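Local coordinates for protein adenylosuccinate lyase (Francisella tularensis subsp. tularensis SCHU S4, PDB 4EEI) that probably cleaves adenylosuccinate to AMP and fumarate, and the succinyl-carrying aminoimidazole carboxamide ribotide to the free ribotide and fumarate, in purine biosynthesis, at residues L28-L31 / E32-E35; E78-T81 / A82-K86; F90-S94 / S95-D99. All coordinates share one frame; numbering follows the deposited sequence.

Interaction 1 of 3, residues L28-L31 / E32-E35; sequences LAIL and EALE
Ile30 and Leu34 meet four residues apart toward the C-terminal part of helix 16-33, backbone to backbone and side chain to side chain. The amide N of Leu34 bonds to Ile30 O at 2.9 Å, and the Leu34 side chain folds back over the same carbonyl, its CG 3.3 Å from Ile30 O. That placement follows from the first torsion of Leu34, which sets CG beside its own backbone N (chi1 -73°); from there CD1 reaches Ile30 CG1 at 4.2 Å. Ile30 touches a second residue through the far end of its longer branch, CD1 lying 4.2 Å from Ala33 CB, so Ala33 and Leu34 both pack on this one side chain. Two more bonds of the same spacing precede this one, Glu32 N to Leu28 O and Ala33 N to Ala29 O, the latter 3.1 Å long.

Leu31 turns to another flank of the helix, where it packs with Leu28 on Ile47 of helix 43-50, while Ile30 faces Ala198 of helix 192-202 and Phe180. The carboxylate of Glu35 is held by the backbone amides of Gly42 and Ala44, which ties residues 32-35 to the start of helix 43-50. The arrangement is the i to i+4 hydrogen bonding of an alpha-helix, with i to i+3 and i to i+4 side-chain packing along one flank, here in a largely buried contact within the N-terminal part of a lyase 1 family subunit.

Interaction 2 of 3, residues E78-T81 / A82-K86; sequences EQFT and AETGK
Thr81 grips the turn that follows it with both its hydroxyl and its carbonyl. Its OG1 accepts the backbone N-H of Thr84 at 3.1 Å, a nearly straight bond of 163°. Its carbonyl O takes the N-H of Gly85 at 3.1 Å, and the two bonds together make an ST-motif. The hydroxyls of the two threonines also lie close, Thr81 OG1 to Thr84 OG1 being 3.0 Å. The hydroxyl's bond depends on Thr81 holding OG1 between its own N and carbonyl carbon (chi1 59°), which brings the oxygen within reach of the N-H of Thr84, three residues on. A further backbone bond, Lys86 N to Glu83 O, closes a type I turn from Glu83 to Lys86.

Beyond these polar bonds, the methyl of Thr84 rests against Phe80, its CG2 3.9 Å from ring atom CD2 and 4.1 Å from Phe80 CB, in an oblique approach. With CG2 anti to its backbone N, Thr84 directs the methyl toward the ring and leaves its hydroxyl for Thr81. Phe80 and Thr84 together lie on Ile47 of helix 43-50, and Phe80 also touches Arg50.

Across the subunit boundary, Lys86 NZ bonds to Thr364 O of the second subunit and Ala82 packs on Met367 of that subunit. The turn lies in the surface loop between helix 68-77 and the long helix 94-131, with helix 43-50 beneath its aromatic side.

Interaction 3 of 3, residues F90-S94 / S95-D99; sequences FGVTS and SDIID. With AMP (adenosine monophosphate), chain O; EDO (1,2-ethanediol), chain P.
Asp96 reaches back from the first turn of its helix to Thr93 and Val92. CB sits 3.3 Å from Thr93 O, the carbonyl that also accepts the backbone N-H of Asp96, and it lies against Val92 CB. CG, set beside the residue's own N (chi1 -76°), comes 3.5 Å from the methyl CG2 of Thr93. At the tip, OD2 accepts the N-H of Thr93 at 3.0 Å in a straight bond of 168°, met from above the carboxylate plane, and takes a second N-H from Gly182. OD1 is bound by the amide of Ser181. Three backbone N-H groups therefore hold the carboxylate and fix its rotation. Thr93 is the N-cap residue, but its hydroxyl makes no capping bond; with OG1 anti to the backbone N, it meets at 2.7 Å a water that also accepts the N-H of Ser95. Asp96, at N3, supplies the return half of a capping box, side chain to N-cap N-H; the reciprocal bond from the Thr93 side chain is absent.

The other flank lines the AMP pocket. Ser94 CB approaches C2 of the AMP adenine at 3.6 Å, while Ile98 CD1 packs on the same carbon and Ser95 OG, bonded to Arg301, stands nearby. Ser94 OG binds succinate, so the start of the helix serves both the nucleotide and dicarboxylate sites. Away from the ligand, Val92 CG2 touches Ile97 CD1 at 4.1 Å.

Residues 90-94 lead into helix 94-131. Val92 and Ile97 touch helix 16-33, while Ser94 and Ile98 meet Ile69 of helix 68-77; Gly91 N bonds to His358 of the second subunit.

Interaction 1 is the most buried of the three, interaction 2 lies at the surface and interaction 3 is partly buried at the ligand pocket. Interactions 1 and 3 touch directly: Ile30 CG2 meets Val92 CG1 at 4.1 Å, so helix 16-33 backs the loop that leads to the pocket. Interaction 2 runs into the same loop by sequence and meets interaction 3 only through the chain that joins them, and both reach the second subunit. Helix 43-50 receives side chains from interactions 1 and 2. Chemistry follows place: regular backbone bonds and aliphatic packing in the first, threonine hydroxyls in the second, a carboxylate held by amides in the third.

Interaction 1 of 3, residues L28-L31 / E32-E35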
loop_
_atom_site.group_PDB
_atom_site.type_symbol
_atom_site.label_atom_id
_atom_site.label_comp_id
_atom_site.label_asym_id
_atom_site.label_seq_id
_atom_site.Cartn_x
_atom_site.Cartn_y
_atom_site.Cartn_z
ATOM N N LEU B 28 13.186 36.250 -3.674
ATOM C CA LEU B 28 13.081 37.624 -4.154
ATOM C C LEU B 28 11.678 38.165 -3.938
ATOM O O LEU B 28 11.481 39.373 -3.843
ATOM C CB LEU B 28 13.475 37.712 -5.629
ATOM C CG LEU B 28 14.943 37.404 -5.889
ATOM C CD1 LEU B 28 15.255 37.481 -7.376
ATOM C CD2 LEU B 28 15.811 38.373 -5.095
ATOM N N ALA B 29 10.700 37.268 -3.865
ATOM C CA ALA B 29 9.329 37.683 -3.563
ATOM C C ALA B 29 9.223 38.254 -2.147
ATOM O O ALA B 29 8.657 39.337 -1.944
ATOM C CB ALA B 29 8.359 36.526 -3.754
ATOM N N ILE B 30 9.760 37.535 -1.162
ATOM C CA ILE B 30 9.731 38.041 0.207
ATOM C C ILE B 30 10.665 39.250 0.354
ATOM O O ILE B 30 10.360 40.201 1.078
ATOM C CB ILE B 30 10.042 36.932 1.250
ATOM C CG1 ILE B 30 9.835 37.462 2.671
ATOM C CG2 ILE B 30 11.455 36.384 1.081
ATOM C CD1 ILE B 30 8.423 37.952 2.923
ATOM N N LEU B 31 11.788 39.241 -0.356
ATOM C CA LEU B 31 12.725 40.364 -0.273
ATOM C C LEU B 31 12.071 41.641 -0.789
ATOM O O LEU B 31 12.233 42.710 -0.203
ATOM C CB LEU B 31 14.013 40.065 -1.048
ATOM C CG LEU B 31 15.124 41.120 -1.025
ATOM C CD1 LEU B 31 15.651 41.352 0.381
ATOM C CD2 LEU B 31 16.271 40.720 -1.960
ATOM N N GLU B 32 11.320 41.523 -1.881
ATOM C CA GLU B 32 10.626 42.674 -2.455
ATOM C C GLU B 32 9.533 43.160 -1.504
ATOM O O GLU B 32 9.341 44.363 -1.317
ATOM C CB GLU B 32 10.029 42.314 -3.825
ATOM C CG GLU B 32 9.208 43.432 -4.467
ATOM C CD GLU B 32 8.758 43.114 -5.888
ATOM O OE1 GLU B 32 9.327 42.194 -6.520
ATOM O OE2 GLU B 32 7.828 43.794 -6.371
ATOM N N ALA B 33 8.824 42.221 -0.889
ATOM C CA ALA B 33 7.825 42.571 0.119
ATOM C C ALA B 33 8.468 43.385 1.239
ATOM O O ALA B 33 7.927 44.402 1.686
ATOM C CB ALA B 33 7.178 41.308 0.677
ATOM N N LEU B 34 9.639 42.939 1.680
ATOM C CA LEU B 34 10.316 43.566 2.802
ATOM C C LEU B 34 10.848 44.951 2.463
ATOM O O LEU B 34 11.295 45.671 3.347
ATOM C CB LEU B 34 11.429 42.660 3.324
ATOM C CG LEU B 34 10.928 41.433 4.090
ATOM C CD1 LEU B 34 12.077 40.524 4.511
ATOM C CD2 LEU B 34 10.118 41.867 5.307
ATOM N N GLU B 35 10.792 45.323 1.190
ATOM C CA GLU B 35 11.172 46.668 0.778
ATOM C C GLU B 35 10.188 47.710 1.302
ATOM O O GLU B 35 10.498 48.899 1.351
ATOM C CB GLU B 35 11.281 46.755 -0.745
ATOM C CG GLU B 35 12.601 46.239 -1.297
ATOM C CD GLU B 35 12.684 46.340 -2.807
ATOM O OE1 GLU B 35 11.913 47.124 -3.398
ATOM O OE2 GLU B 35 13.523 45.633 -3.403
#

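Interaction 2 of 3, residues E78-T81 / A82-K86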
loop_
_atom_site.group_PDB
_atom_site.type_symbol
_atom_site.label_atom_id
_atom_site.label_comp_id
_atom_site.label_asym_id
_atom_site.label_seq_id
_atom_site.Cartn_x
_atom_site.Cartn_y
_atom_site.Cartn_z
ATOM N N GLU B 78 27.358 35.490 -2.800
ATOM C CA GLU B 78 28.753 35.704 -3.186
ATOM C C GLU B 78 28.881 36.390 -4.551
ATOM O O GLU B 78 29.983 36.751 -4.973
ATOM C CB GLU B 78 29.553 34.392 -3.137
ATOM C CG GLU B 78 29.252 33.410 -4.259
ATOM C CD GLU B 78 30.050 32.117 -4.133
ATOM O OE1 GLU B 78 30.737 31.927 -3.105
ATOM O OE2 GLU B 78 29.987 31.292 -5.064
ATOM N N GLN B 79 27.752 36.582 -5.233
ATOM C CA GLN B 79 27.755 37.282 -6.515
ATOM C C GLN B 79 27.544 38.784 -6.326
ATOM O O GLN B 79 27.583 39.547 -7.287
ATOM C CB GLN B 79 26.670 36.718 -7.436
ATOM C CG GLN B 79 26.832 35.235 -7.759
ATOM C CD GLN B 79 25.712 34.697 -8.628
ATOM O OE1 GLN B 79 25.387 35.272 -9.665
ATOM N NE2 GLN B 79 25.111 33.592 -8.202
ATOM N N PHE B 80 27.331 39.208 -5.085
ATOM C CA PHE B 80 26.997 40.608 -4.805
ATOM C C PHE B 80 27.826 41.214 -3.680
ATOM O O PHE B 80 28.468 40.491 -2.915
ATOM C CB PHE B 80 25.510 40.725 -4.462
ATOM C CG PHE B 80 24.607 40.258 -5.563
ATOM C CD1 PHE B 80 24.183 38.940 -5.618
ATOM C CD2 PHE B 80 24.206 41.136 -6.560
ATOM C CE1 PHE B 80 23.367 38.506 -6.642
ATOM C CE2 PHE B 80 23.387 40.714 -7.587
ATOM C CZ PHE B 80 22.966 39.392 -7.630
ATOM N N THR B 81 27.805 42.545 -3.581
ATOM C CA THR B 81 28.427 43.240 -2.458
ATOM C C THR B 81 27.777 42.789 -1.154
ATOM O O THR B 81 26.630 42.331 -1.149
ATOM C CB THR B 81 28.299 44.778 -2.580
ATOM O OG1 THR B 81 26.914 45.150 -2.630
ATOM C CG2 THR B 81 28.997 45.281 -3.832
ATOM N N ALA B 82 28.509 42.914 -0.051
ATOM C CA ALA B 82 27.974 42.553 1.258
ATOM C C ALA B 82 26.713 43.361 1.550
ATOM O O ALA B 82 25.766 42.859 2.167
ATOM C CB ALA B 82 29.015 42.779 2.334
ATOM N N GLU B 83 26.707 44.611 1.090
ATOM C CA GLU B 83 25.558 45.501 1.256
ATOM C C GLU B 83 24.310 44.995 0.524
ATOM O O GLU B 83 23.240 44.851 1.122
ATOM C CB GLU B 83 25.905 46.910 0.769
ATOM C CG GLU B 83 24.803 47.938 0.986
ATOM C CD GLU B 83 24.768 48.478 2.408
ATOM O OE1 GLU B 83 25.850 48.616 3.021
ATOM O OE2 GLU B 83 23.658 48.767 2.911
ATOM N N THR B 84 24.448 44.739 -0.772
ATOM C CA THR B 84 23.324 44.294 -1.595
ATOM C C THR B 84 22.715 42.982 -1.102
ATOM O O THR B 84 21.495 42.804 -1.124
ATOM C CB THR B 84 23.750 44.138 -3.066
ATOM O OG1 THR B 84 24.104 45.424 -3.590
ATOM C CG2 THR B 84 22.622 43.556 -3.901
ATOM N N GLY B 85 23.559 42.065 -0.648
ATOM C CA GLY B 85 23.072 40.767 -0.218
ATOM C C GLY B 85 22.650 40.743 1.239
ATOM O O GLY B 85 22.269 39.691 1.755
ATOM N N LYS B 86 22.697 41.899 1.897
ATOM C CA LYS B 86 22.444 41.971 3.337
ATOM C C LYS B 86 21.109 41.372 3.800
ATOM O O LYS B 86 21.055 40.659 4.810
ATOM C CB LYS B 86 22.549 43.413 3.829
ATOM C CG LYS B 86 22.276 43.541 5.306
ATOM C CD LYS B 86 22.757 44.864 5.870
ATOM C CE LYS B 86 22.656 44.835 7.380
ATOM N NZ LYS B 86 23.134 46.082 8.043
#

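Interaction 3 of 3, residues F90-S94 / S95-D99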
loop_
_atom_site.group_PDB
_atom_site.type_symbol
_atom_site.label_atom_id
_atom_site.label_comp_id
_atom_site.label_asym_id
_atom_site.label_seq_id
_atom_site.Cartn_x
_atom_site.Cartn_y
_atom_site.Cartn_z
ATOM N N PHE B 90 16.120 36.970 4.797
ATOM C CA PHE B 90 15.964 37.625 6.079
ATOM C C PHE B 90 14.618 37.233 6.677
ATOM O O PHE B 90 13.593 37.312 5.999
ATOM C CB PHE B 90 16.051 39.139 5.876
ATOM C CG PHE B 90 15.993 39.935 7.140
ATOM C CD1 PHE B 90 14.786 40.435 7.601
ATOM C CD2 PHE B 90 17.148 40.216 7.851
ATOM C CE1 PHE B 90 14.727 41.189 8.755
ATOM C CE2 PHE B 90 17.098 40.969 9.016
ATOM C CZ PHE B 90 15.882 41.455 9.470
ATOM N N GLY B 91 14.625 36.777 7.927
ATOM C CA GLY B 91 13.389 36.482 8.638
ATOM C C GLY B 91 12.756 35.133 8.317
ATOM O O GLY B 91 12.065 34.552 9.161
ATOM N N VAL B 92 12.983 34.635 7.108
ATOM C CA VAL B 92 12.424 33.346 6.701
ATOM C C VAL B 92 13.168 32.181 7.336
ATOM O O VAL B 92 14.317 32.326 7.758
ATOM C CB VAL B 92 12.478 33.157 5.176
ATOM C CG1 VAL B 92 11.458 34.040 4.488
ATOM C CG2 VAL B 92 13.884 33.445 4.644
ATOM N N THR B 93 12.505 31.030 7.408
ATOM C CA THR B 93 13.179 29.776 7.717
ATOM C C THR B 93 13.474 29.091 6.373
ATOM O O THR B 93 12.826 29.417 5.368
ATOM C CB THR B 93 12.296 28.891 8.638
ATOM O OG1 THR B 93 13.065 27.801 9.155
ATOM C CG2 THR B 93 11.097 28.354 7.877
ATOM N N SER B 94 14.455 28.186 6.318
ATOM C CA SER B 94 14.775 27.516 5.050
ATOM C C SER B 94 13.536 26.946 4.357
ATOM O O SER B 94 13.382 27.077 3.146
ATOM C CB SER B 94 15.822 26.407 5.235
ATOM O OG SER B 94 17.036 26.922 5.741
ATOM N N SER B 95 12.636 26.333 5.118
ATOM C CA SER B 95 11.495 25.685 4.481
ATOM C C SER B 95 10.400 26.644 4.000
ATOM O O SER B 95 9.527 26.237 3.238
ATOM C CB SER B 95 10.925 24.570 5.364
ATOM O OG SER B 95 11.735 23.415 5.280
ATOM N N ASP B 96 10.426 27.901 4.438
ATOM C CA ASP B 96 9.554 28.897 3.819
ATOM C C ASP B 96 9.941 28.971 2.351
ATOM O O ASP B 96 9.095 29.090 1.468
ATOM C CB ASP B 96 9.759 30.288 4.437
ATOM C CG ASP B 96 9.120 30.443 5.811
ATOM O OD1 ASP B 96 8.101 29.782 6.095
ATOM O OD2 ASP B 96 9.642 31.260 6.604
ATOM N N ILE B 97 11.241 28.895 2.093
ATOM C CA ILE B 97 11.734 28.985 0.723
ATOM C C ILE B 97 11.534 27.666 -0.019
ATOM O O ILE B 97 11.007 27.641 -1.135
ATOM C CB ILE B 97 13.222 29.380 0.682
ATOM C CG1 ILE B 97 13.470 30.667 1.475
ATOM C CG2 ILE B 97 13.699 29.524 -0.764
ATOM C CD1 ILE B 97 12.638 31.870 1.015
ATOM N N ILE B 98 11.951 26.566 0.598
ATOM C CA ILE B 98 11.880 25.255 -0.056
ATOM C C ILE B 98 10.454 24.886 -0.437
ATOM O O ILE B 98 10.190 24.490 -1.571
ATOM C CB ILE B 98 12.413 24.136 0.855
ATOM C CG1 ILE B 98 13.884 24.357 1.181
ATOM C CG2 ILE B 98 12.213 22.771 0.207
ATOM C CD1 ILE B 98 14.394 23.482 2.322
ATOM N N ASP B 99 9.539 24.998 0.520
ATOM C CA ASP B 99 8.174 24.544 0.303
ATOM C C ASP B 99 7.412 25.461 -0.643
ATOM O O ASP B 99 6.598 24.995 -1.432
ATOM C CB ASP B 99 7.427 24.388 1.639
ATOM C CG ASP B 99 7.866 23.153 2.425
ATOM O OD1 ASP B 99 8.696 22.357 1.916
ATOM O OD2 ASP B 99 7.362 22.970 3.556
HETATM P P AMP O . 17.884 15.268 2.737
HETATM O O1P AMP O . 18.898 14.520 1.910
HETATM O O2P AMP O . 17.427 14.536 3.972
HETATM O O3P AMP O . 16.771 15.895 1.938
HETATM O "O5'" AMP O . 18.703 16.529 3.311
HETATM C "C5'" AMP O . 18.024 17.604 3.960
HETATM C "C4'" AMP O . 18.914 18.840 3.962
HETATM O "O4'" AMP O . 18.247 19.926 4.612
HETATM C "C3'" AMP O . 20.206 18.589 4.724
HETATM O "O3'" AMP O . 21.302 19.068 3.946
HETATM C "C2'" AMP O . 20.086 19.412 5.988
HETATM O "O2'" AMP O . 21.346 19.975 6.355
HETATM C "C1'" AMP O . 19.094 20.497 5.611
HETATM N N9 AMP O . 18.309 20.932 6.791
HETATM C C8 AMP O . 18.598 20.661 8.075
HETATM N N7 AMP O . 17.681 21.211 8.908
HETATM C C5 AMP O . 16.780 21.855 8.145
HETATM C C6 AMP O . 15.553 22.647 8.384
HETATM N N6 AMP O . 15.097 22.866 9.639
HETATM N N1 AMP O . 14.908 23.142 7.305
HETATM C C2 AMP O . 15.353 22.930 6.053
HETATM N N3 AMP O . 16.457 22.221 5.763
HETATM C C4 AMP O . 17.200 21.668 6.750
HETATM C C1 EDO P . 3.211 21.755 -1.845
HETATM O O1 EDO P . 2.254 21.480 -0.805
HETATM C C2 EDO P . 4.512 22.289 -1.246
HETATM O O2 EDO P . 4.235 23.494 -0.525
HETATM O O HOH W 1 13.221 25.476 7.761
#